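Local atomic coordinates of macrodomain protein (Streptomyces coelicolor, PDB entry 5E3B), a protein that probably removes ADP-ribose from ADP-ribosylated thymidine in DNA by hydrolysis, and limits antibiotic production in its host, which rises when its gene is disrupted. Residues V60-W74 against Q89-I103. Residues are numbered along the deposited sequence; the frame is centred on the assembly and turned at random.
Sequences VSRRWPQPEAAYRAW and QFVQVEPYVWVANMI
The indole of Trp64 lies flat on Val93, whose CB sits 3.5 Å from the centroid of the five-membered ring, almost on its normal, while CG2 presses on the same face near CE2. Aliphatic CG of Arg63 covers the opposite face. In the ring plane, NE1 donates to Glu94 OE2 at 2.8 Å, nearly straight (161°), so a flat apolar group that also carries one N-H finds a partner for both. Glu94 reaches it because its chain folds at chi2 (-74°), and its oxygen is met on the anti side. A classic beta bulge, two consecutive residues opposite Val97, places Val93 under the ring and Glu94 at its edge.

Next along the chain, the compact ring of Pro67 puts CG 3.6 Å from Val93 CG1 and also against Val99. The methyl of Ala70 packs on Val91 CG2, and its small size lets the Gln89 amide reach the backbone. The extended side chain of Gln89 slides past Trp74 in the opposite direction, and NE2 donates to Ala70 O at 3.1 Å from above the carbonyl plane, opposite the helical donor Trp74 N. Asn101 ND2 donates to Pro67 O at 3.3 Å. It also donates to Gln89 OE1 (3.0 Å), while His44 holds OD1, fixing the amide's rotation. Gln89 CB packs over one face of Trp74, whose NE1 bonds Asp82, and Ile103 CD1 meets the edge of Tyr71 at CE1 (3.7 Å).

Helix 66-74 thus covers the hairpin of strands 89-94 and 97-103 at the margin of the macrodomain sheet, nearly antiparallel to the outer strand (154°); helix 119-136 packs against Ala100 and Met102. Valines supply an apolar floor, whereas two amides give helix carbonyls a second donor each and probably help to set the helix's position along it.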
# COMPACT_ATOMS: atom_id res chain seq x y z
N VAL A 60 -10.52 -1.15 3.48
CA VAL A 60 -10.45 0.22 2.91
C VAL A 60 -11.86 0.73 2.51
O VAL A 60 -12.21 1.84 2.91
CB VAL A 60 -9.45 0.25 1.72
CG1 VAL A 60 -9.45 1.57 1.01
CG2 VAL A 60 -8.08 -0.10 2.24
N SER A 61 -12.59 -0.11 1.80
CA SER A 61 -13.96 0.31 1.34
C SER A 61 -14.95 0.44 2.50
O SER A 61 -15.90 1.24 2.41
CB SER A 61 -14.43 -0.56 0.22
OG SER A 61 -13.68 -0.41 -0.95
N ARG A 62 -14.69 -0.27 3.59
CA ARG A 62 -15.46 0.00 4.82
C ARG A 62 -15.26 1.32 5.40
O ARG A 62 -16.19 1.75 6.14
CB ARG A 62 -15.32 -1.07 5.86
CG ARG A 62 -16.06 -2.34 5.46
CD ARG A 62 -16.03 -3.35 6.60
NE ARG A 62 -14.73 -4.03 6.79
CZ ARG A 62 -14.33 -5.14 6.14
NH1 ARG A 62 -15.09 -5.75 5.22
NH2 ARG A 62 -13.15 -5.65 6.40
N ARG A 63 -14.20 2.04 5.06
CA ARG A 63 -14.01 3.35 5.58
C ARG A 63 -14.21 4.53 4.60
O ARG A 63 -14.70 5.61 4.98
CB ARG A 63 -12.61 3.50 6.15
CG ARG A 63 -12.42 4.59 7.14
CD ARG A 63 -11.13 4.50 7.94
NE ARG A 63 -11.13 3.46 8.96
CZ ARG A 63 -11.72 3.46 10.14
NH1 ARG A 63 -12.50 4.44 10.55
NH2 ARG A 63 -11.59 2.35 10.87
N TRP A 64 -13.84 4.28 3.34
CA TRP A 64 -13.89 5.36 2.30
C TRP A 64 -14.19 4.73 1.01
O TRP A 64 -13.67 3.66 0.67
CB TRP A 64 -12.58 6.07 2.12
CG TRP A 64 -11.89 6.63 3.35
CD1 TRP A 64 -12.24 7.74 4.11
CD2 TRP A 64 -10.73 6.08 3.96
NE1 TRP A 64 -11.35 7.90 5.12
CE2 TRP A 64 -10.40 6.92 5.04
CE3 TRP A 64 -9.90 4.98 3.68
CZ2 TRP A 64 -9.29 6.69 5.86
CZ3 TRP A 64 -8.80 4.74 4.52
CH2 TRP A 64 -8.51 5.58 5.55
N PRO A 65 -15.00 5.42 0.15
CA PRO A 65 -15.33 4.90 -1.16
C PRO A 65 -14.26 5.24 -2.29
O PRO A 65 -14.18 4.54 -3.31
CB PRO A 65 -16.67 5.68 -1.42
CG PRO A 65 -16.46 6.95 -0.73
CD PRO A 65 -15.80 6.62 0.52
N GLN A 66 -13.50 6.27 -2.04
CA GLN A 66 -12.60 6.83 -3.08
C GLN A 66 -11.53 5.84 -3.58
O GLN A 66 -11.27 5.76 -4.79
CB GLN A 66 -11.97 8.14 -2.77
CG GLN A 66 -12.96 9.28 -2.62
CD GLN A 66 -13.49 9.38 -1.18
OE1 GLN A 66 -13.23 8.55 -0.34
NE2 GLN A 66 -14.36 10.40 -0.94
N PRO A 67 -10.81 5.13 -2.68
CA PRO A 67 -9.77 4.26 -3.20
C PRO A 67 -10.22 3.18 -4.16
O PRO A 67 -9.60 2.97 -5.20
CB PRO A 67 -9.10 3.72 -1.92
CG PRO A 67 -9.39 4.74 -0.91
CD PRO A 67 -10.80 5.19 -1.23
N GLU A 68 -11.32 2.50 -3.82
CA GLU A 68 -11.86 1.53 -4.70
C GLU A 68 -12.34 2.12 -6.08
O GLU A 68 -12.02 1.57 -7.11
CB GLU A 68 -13.01 0.74 -4.02
CG GLU A 68 -13.69 -0.27 -4.92
CD GLU A 68 -14.84 -1.06 -4.32
OE1 GLU A 68 -15.17 -0.90 -3.12
OE2 GLU A 68 -15.45 -1.84 -5.10
N ALA A 69 -13.06 3.21 -6.02
CA ALA A 69 -13.49 3.88 -7.25
C ALA A 69 -12.32 4.25 -8.10
O ALA A 69 -12.35 3.95 -9.34
CB ALA A 69 -14.29 5.11 -6.89
N ALA A 70 -11.31 4.82 -7.47
CA ALA A 70 -10.06 5.23 -8.20
C ALA A 70 -9.42 4.04 -8.87
O ALA A 70 -8.93 4.09 -10.04
CB ALA A 70 -9.13 5.95 -7.27
N TYR A 71 -9.26 2.93 -8.13
CA TYR A 71 -8.59 1.76 -8.63
C TYR A 71 -9.31 1.18 -9.80
O TYR A 71 -8.70 0.76 -10.78
CB TYR A 71 -8.48 0.71 -7.50
CG TYR A 71 -8.02 -0.66 -7.95
CD1 TYR A 71 -6.64 -0.97 -8.13
CD2 TYR A 71 -8.90 -1.69 -8.20
CE1 TYR A 71 -6.22 -2.21 -8.57
CE2 TYR A 71 -8.50 -2.91 -8.58
CZ TYR A 71 -7.14 -3.23 -8.78
OH TYR A 71 -6.78 -4.48 -9.14
N ARG A 72 -10.63 1.02 -9.67
CA ARG A 72 -11.42 0.39 -10.78
C ARG A 72 -11.31 1.26 -12.02
O ARG A 72 -11.18 0.69 -13.12
CB ARG A 72 -12.85 0.17 -10.32
CG ARG A 72 -13.02 -0.84 -9.22
CD ARG A 72 -14.44 -1.30 -9.13
NE ARG A 72 -14.69 -2.16 -7.97
CZ ARG A 72 -14.48 -3.48 -7.93
NH1 ARG A 72 -13.88 -4.12 -8.86
NH2 ARG A 72 -14.76 -4.07 -6.78
N ALA A 73 -11.35 2.58 -11.86
CA ALA A 73 -11.26 3.50 -13.02
C ALA A 73 -9.89 3.41 -13.64
O ALA A 73 -9.72 3.33 -14.87
CB ALA A 73 -11.56 4.88 -12.59
N TRP A 74 -8.84 3.39 -12.81
CA TRP A 74 -7.46 3.23 -13.25
C TRP A 74 -7.28 1.98 -14.07
O TRP A 74 -6.78 2.02 -15.18
CB TRP A 74 -6.56 3.37 -12.03
CG TRP A 74 -5.06 3.45 -12.21
CD1 TRP A 74 -4.38 4.10 -13.20
CD2 TRP A 74 -4.10 2.95 -11.29
NE1 TRP A 74 -3.00 4.01 -12.95
CE2 TRP A 74 -2.80 3.28 -11.81
CE3 TRP A 74 -4.19 2.21 -10.10
CZ2 TRP A 74 -1.64 2.95 -11.13
CZ3 TRP A 74 -3.01 1.83 -9.42
CH2 TRP A 74 -1.75 2.23 -9.98
N GLN A 89 -1.04 4.42 -7.23
CA GLN A 89 -2.04 5.49 -7.35
C GLN A 89 -2.28 6.00 -5.96
O GLN A 89 -2.47 5.18 -5.06
CB GLN A 89 -3.32 4.91 -7.90
CG GLN A 89 -4.58 5.71 -7.79
CD GLN A 89 -5.78 5.03 -8.32
OE1 GLN A 89 -6.21 3.98 -7.84
NE2 GLN A 89 -6.34 5.60 -9.36
N PHE A 90 -2.23 7.32 -5.74
CA PHE A 90 -2.35 7.91 -4.43
C PHE A 90 -3.75 8.59 -4.42
O PHE A 90 -4.09 9.38 -5.32
CB PHE A 90 -1.24 8.95 -4.12
CG PHE A 90 0.12 8.32 -4.19
CD1 PHE A 90 0.64 7.63 -3.11
CD2 PHE A 90 0.87 8.42 -5.32
CE1 PHE A 90 1.85 6.98 -3.21
CE2 PHE A 90 2.14 7.83 -5.41
CZ PHE A 90 2.64 7.17 -4.30
N VAL A 91 -4.55 8.26 -3.42
CA VAL A 91 -5.91 8.66 -3.34
C VAL A 91 -6.18 9.37 -2.00
O VAL A 91 -6.03 8.77 -0.94
CB VAL A 91 -6.94 7.44 -3.43
CG1 VAL A 91 -8.37 7.96 -3.41
CG2 VAL A 91 -6.65 6.60 -4.68
N GLN A 92 -6.52 10.66 -2.03
CA GLN A 92 -6.72 11.45 -0.82
C GLN A 92 -8.09 11.09 -0.25
O GLN A 92 -9.10 11.12 -0.94
CB GLN A 92 -6.54 12.97 -1.07
CG GLN A 92 -6.48 13.71 0.25
CD GLN A 92 -6.23 15.21 0.09
OE1 GLN A 92 -6.17 15.69 -1.07
NE2 GLN A 92 -6.12 15.93 1.21
N VAL A 93 -8.11 10.71 1.05
CA VAL A 93 -9.35 10.27 1.70
C VAL A 93 -9.76 11.15 2.88
O VAL A 93 -10.93 11.09 3.30
CB VAL A 93 -9.30 8.78 2.11
CG1 VAL A 93 -9.35 7.91 0.87
CG2 VAL A 93 -8.09 8.45 3.00
N GLU A 94 -8.83 11.88 3.46
CA GLU A 94 -9.11 12.81 4.55
C GLU A 94 -8.20 14.01 4.31
O GLU A 94 -7.30 14.01 3.44
CB GLU A 94 -8.81 12.18 5.92
CG GLU A 94 -9.61 10.95 6.20
CD GLU A 94 -11.05 11.17 6.53
OE1 GLU A 94 -11.48 12.35 6.67
OE2 GLU A 94 -11.81 10.18 6.67
N PRO A 95 -8.34 15.09 5.14
CA PRO A 95 -7.45 16.22 4.95
C PRO A 95 -5.95 15.87 4.89
O PRO A 95 -5.25 16.42 4.04
CB PRO A 95 -7.76 17.12 6.19
CG PRO A 95 -9.13 16.84 6.41
CD PRO A 95 -9.37 15.35 6.15
N TYR A 96 -5.51 14.95 5.79
CA TYR A 96 -4.09 14.57 5.81
C TYR A 96 -3.98 13.06 5.83
O TYR A 96 -3.01 12.55 6.42
CB TYR A 96 -3.44 15.20 7.00
CG TYR A 96 -3.59 16.75 6.94
CD1 TYR A 96 -2.87 17.44 6.00
CD2 TYR A 96 -4.48 17.42 7.79
CE1 TYR A 96 -3.01 18.82 5.82
CE2 TYR A 96 -4.61 18.83 7.70
CZ TYR A 96 -3.87 19.51 6.71
OH TYR A 96 -3.96 20.88 6.55
N VAL A 97 -4.84 12.38 5.08
CA VAL A 97 -4.70 10.93 4.93
C VAL A 97 -4.81 10.57 3.40
O VAL A 97 -5.79 11.02 2.69
CB VAL A 97 -5.69 10.10 5.76
CG1 VAL A 97 -5.45 8.60 5.53
CG2 VAL A 97 -5.61 10.46 7.28
N TRP A 98 -3.91 9.70 2.92
CA TRP A 98 -3.88 9.20 1.59
C TRP A 98 -3.82 7.66 1.67
O TRP A 98 -3.30 7.11 2.60
CB TRP A 98 -2.62 9.64 0.85
CG TRP A 98 -2.76 10.95 0.06
CD1 TRP A 98 -3.04 11.07 -1.27
CD2 TRP A 98 -2.69 12.24 0.55
NE1 TRP A 98 -3.13 12.35 -1.66
CE2 TRP A 98 -2.90 13.10 -0.54
CE3 TRP A 98 -2.43 12.76 1.80
CZ2 TRP A 98 -2.90 14.51 -0.43
CZ3 TRP A 98 -2.45 14.09 1.94
CH2 TRP A 98 -2.69 14.98 0.81
N VAL A 99 -4.45 7.04 0.70
CA VAL A 99 -4.28 5.58 0.40
C VAL A 99 -3.46 5.41 -0.85
O VAL A 99 -3.77 6.00 -1.92
CB VAL A 99 -5.65 4.90 0.29
CG1 VAL A 99 -5.52 3.45 -0.08
CG2 VAL A 99 -6.39 5.07 1.62
N ALA A 100 -2.45 4.52 -0.79
CA ALA A 100 -1.60 4.22 -1.91
C ALA A 100 -1.96 2.82 -2.38
O ALA A 100 -1.69 1.82 -1.70
CB ALA A 100 -0.08 4.23 -1.50
N ASN A 101 -2.64 2.75 -3.51
CA ASN A 101 -2.97 1.51 -4.14
C ASN A 101 -1.76 1.06 -5.02
O ASN A 101 -1.48 1.66 -6.06
CB ASN A 101 -4.18 1.63 -5.05
CG ASN A 101 -5.50 2.01 -4.37
OD1 ASN A 101 -5.77 1.76 -3.21
ND2 ASN A 101 -6.33 2.70 -5.17
N MET A 102 -1.02 0.09 -4.52
CA MET A 102 0.23 -0.39 -5.14
C MET A 102 -0.10 -1.61 -6.02
O MET A 102 -0.60 -2.59 -5.48
CB MET A 102 1.25 -0.84 -4.14
CG MET A 102 1.65 0.26 -3.16
SD MET A 102 3.04 -0.19 -2.05
CE MET A 102 2.25 -1.36 -1.04
N ILE A 103 0.29 -1.59 -7.27
CA ILE A 103 0.04 -2.79 -8.11
C ILE A 103 1.22 -3.72 -7.91
O ILE A 103 2.28 -3.55 -8.59
CB ILE A 103 -0.18 -2.39 -9.59
CG1 ILE A 103 -1.28 -1.35 -9.79
CG2 ILE A 103 -0.49 -3.68 -10.35
CD1 ILE A 103 -2.61 -1.66 -9.11
O HOH W 1 -13.21 10.24 2.05